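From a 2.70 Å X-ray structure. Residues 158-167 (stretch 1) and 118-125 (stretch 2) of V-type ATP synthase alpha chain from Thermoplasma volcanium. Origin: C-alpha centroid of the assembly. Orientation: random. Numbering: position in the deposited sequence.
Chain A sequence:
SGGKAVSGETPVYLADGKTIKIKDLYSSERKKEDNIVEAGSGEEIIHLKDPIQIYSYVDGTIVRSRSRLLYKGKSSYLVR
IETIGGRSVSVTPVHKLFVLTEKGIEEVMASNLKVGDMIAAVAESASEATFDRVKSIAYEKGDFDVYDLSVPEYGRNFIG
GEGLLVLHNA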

# COMPACT_ATOMS: atom_id res chain seq x y z
N PHE A 158 5.96 1.08 1.57
CA PHE A 158 4.72 1.37 2.21
C PHE A 158 4.30 0.03 2.78
O PHE A 158 4.24 -0.96 2.05
CB PHE A 158 3.77 1.89 1.12
CG PHE A 158 2.32 1.78 1.45
CD1 PHE A 158 1.74 2.65 2.32
CD2 PHE A 158 1.55 0.79 0.90
CE1 PHE A 158 0.41 2.54 2.63
CE2 PHE A 158 0.22 0.68 1.21
CZ PHE A 158 -0.35 1.55 2.07
N ILE A 159 4.08 -0.03 4.09
CA ILE A 159 3.60 -1.25 4.73
C ILE A 159 2.09 -1.18 4.83
O ILE A 159 1.53 -0.25 5.45
CB ILE A 159 4.07 -1.44 6.21
CG1 ILE A 159 5.58 -1.19 6.42
CG2 ILE A 159 3.61 -2.81 6.77
CD1 ILE A 159 6.47 -2.04 5.61
N GLY A 160 1.42 -2.17 4.26
CA GLY A 160 -0.02 -2.21 4.34
C GLY A 160 -0.57 -3.57 3.98
O GLY A 160 0.18 -4.49 3.63
N GLY A 161 -1.88 -3.70 4.08
CA GLY A 161 -2.51 -4.98 3.83
C GLY A 161 -2.47 -5.89 5.04
O GLY A 161 -1.84 -5.60 6.06
N GLU A 162 -3.19 -6.99 4.93
CA GLU A 162 -3.14 -8.01 5.94
C GLU A 162 -1.76 -8.68 5.94
O GLU A 162 -1.42 -9.39 4.99
CB GLU A 162 -4.21 -9.05 5.63
CG GLU A 162 -5.57 -8.62 6.06
CD GLU A 162 -5.71 -8.68 7.56
OE1 GLU A 162 -4.97 -9.49 8.19
OE2 GLU A 162 -6.53 -7.91 8.10
N GLY A 163 -0.95 -8.46 6.97
CA GLY A 163 0.29 -9.20 7.10
C GLY A 163 1.50 -8.40 6.69
O GLY A 163 2.53 -8.96 6.31
N LEU A 164 1.36 -7.07 6.74
CA LEU A 164 2.46 -6.15 6.52
C LEU A 164 3.18 -6.39 5.19
O LEU A 164 4.40 -6.59 5.15
CB LEU A 164 3.47 -6.22 7.67
CG LEU A 164 2.94 -6.24 9.11
CD1 LEU A 164 4.10 -6.26 10.05
CD2 LEU A 164 2.09 -5.05 9.41
N LEU A 165 2.42 -6.38 4.11
CA LEU A 165 3.04 -6.42 2.79
C LEU A 165 3.71 -5.08 2.49
O LEU A 165 3.35 -4.02 3.06
CB LEU A 165 2.01 -6.77 1.73
CG LEU A 165 1.37 -8.14 1.93
CD1 LEU A 165 0.05 -8.23 1.17
CD2 LEU A 165 2.33 -9.24 1.48
N VAL A 166 4.71 -5.15 1.61
CA VAL A 166 5.53 -4.00 1.31
C VAL A 166 5.18 -3.55 -0.09
O VAL A 166 5.37 -4.31 -1.06
CB VAL A 166 7.04 -4.34 1.40
CG1 VAL A 166 7.88 -3.08 1.14
CG2 VAL A 166 7.37 -4.96 2.76
N LEU A 167 4.69 -2.32 -0.19
CA LEU A 167 4.12 -1.85 -1.44
C LEU A 167 4.93 -0.71 -2.01
O LEU A 167 5.17 0.29 -1.34
CB LEU A 167 2.66 -1.45 -1.23
CG LEU A 167 1.88 -2.65 -0.69
CD1 LEU A 167 0.57 -2.32 -0.02
CD2 LEU A 167 1.66 -3.61 -1.84
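Stretch 2 (118-125) MIAAVAES

The strand of stretch 2 runs from Met 118 to Val 122, and loop follows from Ala 123. It meets stretch 1 at a steep angle: the N-to-C directions of strands 165-167 and 118-122 differ by 107°, with the axes 4.6 Å apart at closest approach. The pairing is short, a single bridge between Leu 165 and Ala 121, whose CA atoms are 4.2 Å apart.

Stretch 1 begins as one arm of a hairpin. Leu 167 N donates to Phe 158 O at 2.7 Å, and Gly 160 N to Leu 165 O at 2.9 Å. From the first arm, Ile 159 points toward stretch 2, and its CD1 reaches Val 122 CG2 at 3.8 Å. A type II turn from Gly 161 to Leu 164 then reverses the chain. Gly 163, with phi/psi of 102/24, adopts angles at which a CB would be jammed against the preceding carbonyl. Water 2 donates to Val 122 O at 2.7 Å and, weakly, to Gly 163 O at 3.3 Å, linking the turn to the end of strand 118-122.

Leu 164 supplies the first direct backbone link: Val 122 N donates to Leu 164 O at 2.8 Å (146° at the hydrogen), and the same oxygen lies 3.3 Å from Ala 121 CA in a CA-H...O contact. Its side chain packs beside Val 122, CB to CB 4.0 Å. At Leu 165, CA-to-CB points sideways, yet the end of the side chain comes nearer, bringing CD2 to 3.6 Å from Ile 119 CD1. Val 166 completes the pairing, its N donating to Ala 120 O at 3.1 Å (147°), while its CG2 meets Val 122 CG2 at 3.7 Å. The two backbone hydrogen bonds thus flank the Leu 165 bridge. Leu 167, with CA-to-CB pointing away, makes no contact with stretch 2.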

# COMPACT_ATOMS: atom_id res chain seq x y z
N MET A 118 7.46 -15.01 -4.69
CA MET A 118 7.69 -14.70 -3.27
C MET A 118 7.71 -13.20 -3.05
O MET A 118 8.62 -12.50 -3.52
CB MET A 118 8.99 -15.33 -2.78
CG MET A 118 8.92 -16.84 -2.77
SD MET A 118 10.48 -17.65 -2.42
CE MET A 118 10.37 -17.78 -0.64
N ILE A 119 6.69 -12.68 -2.36
CA ILE A 119 6.62 -11.24 -2.23
C ILE A 119 7.08 -10.79 -0.86
O ILE A 119 7.02 -11.53 0.11
CB ILE A 119 5.23 -10.68 -2.59
CG1 ILE A 119 4.16 -11.14 -1.62
CG2 ILE A 119 4.85 -11.07 -4.01
CD1 ILE A 119 2.82 -10.43 -1.88
N ALA A 120 7.58 -9.56 -0.83
CA ALA A 120 8.15 -8.97 0.37
C ALA A 120 7.07 -8.59 1.39
O ALA A 120 6.10 -7.89 1.08
CB ALA A 120 8.99 -7.75 -0.01
N ALA A 121 7.27 -9.08 2.61
CA ALA A 121 6.40 -8.77 3.72
C ALA A 121 7.31 -8.43 4.89
O ALA A 121 8.51 -8.68 4.83
CB ALA A 121 5.56 -9.96 4.05
N VAL A 122 6.74 -7.88 5.95
CA VAL A 122 7.51 -7.59 7.15
C VAL A 122 7.01 -8.40 8.35
O VAL A 122 5.82 -8.39 8.65
CB VAL A 122 7.42 -6.12 7.45
CG1 VAL A 122 8.06 -5.81 8.78
CG2 VAL A 122 8.10 -5.36 6.36
N ALA A 123 7.92 -9.10 9.02
CA ALA A 123 7.57 -9.88 10.21
C ALA A 123 7.14 -9.01 11.41
O ALA A 123 7.72 -7.94 11.67
CB ALA A 123 8.73 -10.77 10.59
N GLU A 124 6.14 -9.47 12.16
CA GLU A 124 5.64 -8.74 13.33
C GLU A 124 6.67 -8.72 14.46
O GLU A 124 6.80 -7.74 15.18
CB GLU A 124 4.36 -9.38 13.85
CG GLU A 124 3.44 -9.89 12.74
CD GLU A 124 1.99 -9.49 12.95
OE1 GLU A 124 1.59 -9.27 14.12
OE2 GLU A 124 1.25 -9.38 11.94
N SER A 125 7.38 -9.83 14.59
CA SER A 125 8.35 -10.03 15.66
C SER A 125 9.41 -8.92 15.73
O SER A 125 9.44 -8.16 16.70
CB SER A 125 9.01 -11.40 15.50
OG SER A 125 10.16 -11.54 16.33
O HOH W 1 6.15 -6.92 -1.78
O HOH W 2 3.80 -10.06 9.13